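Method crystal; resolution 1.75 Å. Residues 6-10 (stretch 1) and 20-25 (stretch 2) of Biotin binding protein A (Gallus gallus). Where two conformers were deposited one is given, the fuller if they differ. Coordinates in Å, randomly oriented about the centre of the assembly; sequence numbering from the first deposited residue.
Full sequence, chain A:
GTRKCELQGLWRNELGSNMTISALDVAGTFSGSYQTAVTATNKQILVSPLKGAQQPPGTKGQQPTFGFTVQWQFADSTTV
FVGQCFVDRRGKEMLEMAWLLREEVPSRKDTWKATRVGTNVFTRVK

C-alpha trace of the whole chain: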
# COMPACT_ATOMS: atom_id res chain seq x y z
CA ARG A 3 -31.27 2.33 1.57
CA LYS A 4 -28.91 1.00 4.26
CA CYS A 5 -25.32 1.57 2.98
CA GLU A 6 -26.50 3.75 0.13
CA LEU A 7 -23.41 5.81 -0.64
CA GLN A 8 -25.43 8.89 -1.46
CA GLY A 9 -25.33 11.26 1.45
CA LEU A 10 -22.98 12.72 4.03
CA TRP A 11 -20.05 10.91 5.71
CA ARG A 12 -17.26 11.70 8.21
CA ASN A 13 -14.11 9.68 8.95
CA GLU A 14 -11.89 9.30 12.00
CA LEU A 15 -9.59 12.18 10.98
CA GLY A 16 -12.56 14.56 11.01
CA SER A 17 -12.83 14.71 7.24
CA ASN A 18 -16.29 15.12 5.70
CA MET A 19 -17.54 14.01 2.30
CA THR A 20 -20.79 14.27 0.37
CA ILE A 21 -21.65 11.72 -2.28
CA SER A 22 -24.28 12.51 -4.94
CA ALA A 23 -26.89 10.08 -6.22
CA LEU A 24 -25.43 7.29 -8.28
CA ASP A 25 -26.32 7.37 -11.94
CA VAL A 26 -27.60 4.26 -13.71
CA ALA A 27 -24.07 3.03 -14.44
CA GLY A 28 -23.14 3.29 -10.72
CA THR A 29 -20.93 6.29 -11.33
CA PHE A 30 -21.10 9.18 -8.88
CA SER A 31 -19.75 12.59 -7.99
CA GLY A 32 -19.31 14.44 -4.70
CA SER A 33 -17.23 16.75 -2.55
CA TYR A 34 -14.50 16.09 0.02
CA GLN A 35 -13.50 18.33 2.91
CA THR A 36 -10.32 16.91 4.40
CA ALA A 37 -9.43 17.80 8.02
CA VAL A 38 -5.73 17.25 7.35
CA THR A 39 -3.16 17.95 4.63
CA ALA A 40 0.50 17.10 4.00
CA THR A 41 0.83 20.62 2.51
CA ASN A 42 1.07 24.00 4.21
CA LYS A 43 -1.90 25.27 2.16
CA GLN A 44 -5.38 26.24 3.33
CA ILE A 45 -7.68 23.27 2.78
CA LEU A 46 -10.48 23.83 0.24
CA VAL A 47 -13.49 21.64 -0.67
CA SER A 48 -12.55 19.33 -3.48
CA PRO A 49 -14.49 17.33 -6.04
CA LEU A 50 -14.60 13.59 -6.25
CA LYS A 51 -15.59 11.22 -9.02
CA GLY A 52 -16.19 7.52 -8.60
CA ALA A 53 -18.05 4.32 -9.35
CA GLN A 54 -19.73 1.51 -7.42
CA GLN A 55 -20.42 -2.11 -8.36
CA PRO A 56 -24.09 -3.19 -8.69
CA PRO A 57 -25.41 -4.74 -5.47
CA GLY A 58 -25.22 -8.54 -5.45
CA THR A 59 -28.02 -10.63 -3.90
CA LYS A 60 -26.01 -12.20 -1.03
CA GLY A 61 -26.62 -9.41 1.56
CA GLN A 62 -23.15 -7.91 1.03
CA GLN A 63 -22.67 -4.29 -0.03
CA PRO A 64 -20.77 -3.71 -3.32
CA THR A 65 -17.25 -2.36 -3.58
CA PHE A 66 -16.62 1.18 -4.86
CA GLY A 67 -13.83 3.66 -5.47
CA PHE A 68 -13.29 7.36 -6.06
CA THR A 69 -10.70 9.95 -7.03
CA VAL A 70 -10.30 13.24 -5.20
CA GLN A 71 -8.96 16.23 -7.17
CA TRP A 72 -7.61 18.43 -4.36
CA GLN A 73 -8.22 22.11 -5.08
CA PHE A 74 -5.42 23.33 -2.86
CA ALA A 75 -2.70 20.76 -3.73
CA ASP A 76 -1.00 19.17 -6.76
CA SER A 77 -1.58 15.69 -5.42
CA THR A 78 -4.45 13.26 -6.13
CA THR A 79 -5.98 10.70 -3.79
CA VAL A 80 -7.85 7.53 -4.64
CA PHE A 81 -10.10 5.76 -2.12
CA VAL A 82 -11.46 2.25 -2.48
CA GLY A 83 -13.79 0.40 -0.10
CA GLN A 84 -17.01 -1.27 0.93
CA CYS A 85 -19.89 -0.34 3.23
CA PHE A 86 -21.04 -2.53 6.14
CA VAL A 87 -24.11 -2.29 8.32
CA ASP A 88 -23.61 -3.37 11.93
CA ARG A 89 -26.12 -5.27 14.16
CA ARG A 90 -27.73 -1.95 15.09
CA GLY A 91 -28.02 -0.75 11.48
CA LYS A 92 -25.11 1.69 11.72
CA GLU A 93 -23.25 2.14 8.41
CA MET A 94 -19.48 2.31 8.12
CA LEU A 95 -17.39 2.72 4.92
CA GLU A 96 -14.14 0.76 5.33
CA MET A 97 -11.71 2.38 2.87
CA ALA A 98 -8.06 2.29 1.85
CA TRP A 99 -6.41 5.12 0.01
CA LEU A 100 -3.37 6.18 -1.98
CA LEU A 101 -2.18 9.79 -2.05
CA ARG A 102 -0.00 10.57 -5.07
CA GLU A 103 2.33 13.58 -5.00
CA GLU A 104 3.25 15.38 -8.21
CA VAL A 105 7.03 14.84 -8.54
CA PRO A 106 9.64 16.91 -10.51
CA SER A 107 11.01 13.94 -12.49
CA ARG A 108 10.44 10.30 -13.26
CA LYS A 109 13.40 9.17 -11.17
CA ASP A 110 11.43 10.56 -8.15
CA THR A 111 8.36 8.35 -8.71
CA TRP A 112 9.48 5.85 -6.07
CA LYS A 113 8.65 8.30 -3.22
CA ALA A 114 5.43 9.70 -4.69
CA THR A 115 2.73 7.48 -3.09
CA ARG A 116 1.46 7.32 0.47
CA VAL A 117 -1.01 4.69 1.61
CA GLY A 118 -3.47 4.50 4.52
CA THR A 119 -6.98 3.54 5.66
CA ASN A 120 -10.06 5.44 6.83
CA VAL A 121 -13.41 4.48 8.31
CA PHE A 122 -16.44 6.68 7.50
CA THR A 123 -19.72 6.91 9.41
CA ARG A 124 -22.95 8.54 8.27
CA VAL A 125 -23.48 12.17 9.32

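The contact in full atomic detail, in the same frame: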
# COMPACT_ATOMS: atom_id res chain seq x y z
N GLU A 6 -26.43 2.83 1.25
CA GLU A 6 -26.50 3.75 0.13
C GLU A 6 -25.40 4.81 0.27
O GLU A 6 -25.35 5.56 1.27
CB GLU A 6 -27.90 4.39 0.08
CG GLU A 6 -28.04 5.74 -0.54
CD GLU A 6 -29.50 6.07 -0.87
OE1 GLU A 6 -30.24 5.16 -1.34
OE2 GLU A 6 -29.89 7.25 -0.67
N LEU A 7 -24.51 4.87 -0.72
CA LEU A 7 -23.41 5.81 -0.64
C LEU A 7 -23.86 7.25 -0.63
O LEU A 7 -23.23 8.08 0.01
CB LEU A 7 -22.38 5.61 -1.78
CG LEU A 7 -21.80 4.21 -1.87
CD1 LEU A 7 -20.78 4.17 -3.03
CD2 LEU A 7 -21.17 3.79 -0.52
N GLN A 8 -24.96 7.54 -1.35
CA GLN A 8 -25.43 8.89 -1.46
C GLN A 8 -25.63 9.43 -0.07
O GLN A 8 -26.26 8.78 0.77
CB GLN A 8 -26.76 8.95 -2.21
CG GLN A 8 -27.38 10.34 -2.23
CD GLN A 8 -28.65 10.39 -3.05
OE1 GLN A 8 -29.11 9.37 -3.58
NE2 GLN A 8 -29.23 11.57 -3.16
N GLY A 9 -25.13 10.63 0.16
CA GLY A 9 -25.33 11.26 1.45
C GLY A 9 -24.05 11.77 2.03
O GLY A 9 -23.07 11.91 1.32
N LEU A 10 -24.07 12.03 3.34
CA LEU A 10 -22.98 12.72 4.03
C LEU A 10 -22.27 11.76 5.00
O LEU A 10 -22.92 11.00 5.74
CB LEU A 10 -23.57 13.88 4.81
CG LEU A 10 -24.36 14.90 4.00
CD1 LEU A 10 -25.74 15.10 4.60
CD2 LEU A 10 -23.59 16.20 3.92
N THR A 20 -19.43 14.42 0.88
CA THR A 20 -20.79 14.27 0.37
C THR A 20 -20.73 13.53 -0.93
O THR A 20 -19.93 13.87 -1.80
CB THR A 20 -21.43 15.65 0.12
OG1 THR A 20 -21.29 16.45 1.31
CG2 THR A 20 -22.91 15.48 -0.22
N ILE A 21 -21.55 12.50 -1.06
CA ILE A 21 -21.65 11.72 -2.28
C ILE A 21 -23.02 11.94 -2.90
O ILE A 21 -24.03 11.84 -2.21
CB ILE A 21 -21.36 10.23 -2.02
CG1 ILE A 21 -19.88 10.08 -1.63
CG2 ILE A 21 -21.70 9.36 -3.24
CD1 ILE A 21 -19.47 8.67 -1.33
N SER A 22 -23.03 12.29 -4.19
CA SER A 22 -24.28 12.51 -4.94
C SER A 22 -24.99 11.20 -5.24
O SER A 22 -24.45 10.12 -5.00
CB SER A 22 -23.98 13.26 -6.25
OG SER A 22 -23.29 12.39 -7.16
N ALA A 23 -26.20 11.28 -5.80
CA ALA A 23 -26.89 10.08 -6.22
C ALA A 23 -26.06 9.40 -7.28
O ALA A 23 -25.39 10.07 -8.08
CB ALA A 23 -28.30 10.39 -6.77
N LEU A 24 -26.11 8.08 -7.29
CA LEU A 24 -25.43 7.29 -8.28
C LEU A 24 -26.24 7.36 -9.55
O LEU A 24 -27.48 7.34 -9.51
CB LEU A 24 -25.27 5.86 -7.78
CG LEU A 24 -24.04 5.61 -6.88
CD1 LEU A 24 -23.91 6.52 -5.60
CD2 LEU A 24 -24.01 4.15 -6.53
N ASP A 25 -25.57 7.48 -10.70
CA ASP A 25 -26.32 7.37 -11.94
C ASP A 25 -26.54 5.89 -12.28
O ASP A 25 -26.20 5.01 -11.49
CB ASP A 25 -25.72 8.22 -13.06
CG ASP A 25 -24.30 7.88 -13.37
OD1 ASP A 25 -23.86 6.75 -13.06
OD2 ASP A 25 -23.62 8.75 -13.96
O HOH W 1 -27.81 6.93 -5.12

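How do the two backbones meet? They run antiparallel, their touching parts 154° apart in direction, and pair as neighbouring β-strands. G9 faces I21 as a hydrogen-bonded pair, and two nearly straight bonds close the ring between them: G9 N donates to I21 O at 2.9 Å, and I21 N donates to G9 O, also at 2.9 Å. L10 and T20 form the next, non-hydrogen-bonded pair, where the chains draw closer, with L10 CA and T20 CA 4.5 Å apart against 5.3 Å between G9 CA and I21 CA. The same two carbonyls also receive weaker CA-H...O contacts, from Q8 CA to I21 O and from T20 CA to G9 O, both at 3.4 Å.

Why does a glycine suit the centre of this pairing? G9 has phi/psi of 130/-162, a conformation in which a CB would be jammed against the carbonyl oxygen of Q8. The constraint is therefore local to the G9 backbone: an ideal CB would lie 5.3 Å from I21 O, well clear of the partner strand. Without a side chain, G9 can adopt these angles and still present both its N and its O to I21.

What fills the apolar side of the contact? Before the strand pairing begins, L7 points its CA-to-CB bond toward the second stretch, and its CB touches two apolar side chains there. L7 CB lies 4.1 Å from I21 CG2 and 4.2 Å from L24 CD1. L24 sets out sideways, but the end of its side chain comes nearer and so reaches L7. Both L7 and I21 are buried, and these contacts are held by van der Waals packing and the exclusion of water.

How does Q8 reach the part of the second stretch after I21? Its side chain is extended, with chi1 and chi2 both t, and carries the amide out alongside A23, where Q8 OE1 sits 3.4 Å from A23 CB. That is a packing contact, since a methyl group offers the oxygen no conventional donor. The polar link runs through a water instead: it donates to Q8 OE1 at 3.2 Å and accepts from L24 N at 3.0 Å.

What do L10 and T20 add at the other end? Their side chains share one face of the sheet, opposite the face that carries I21. The end of the L10 side chain leans in, bringing L10 CD2 to 3.5 Å from T20 OG1, a van der Waals contact.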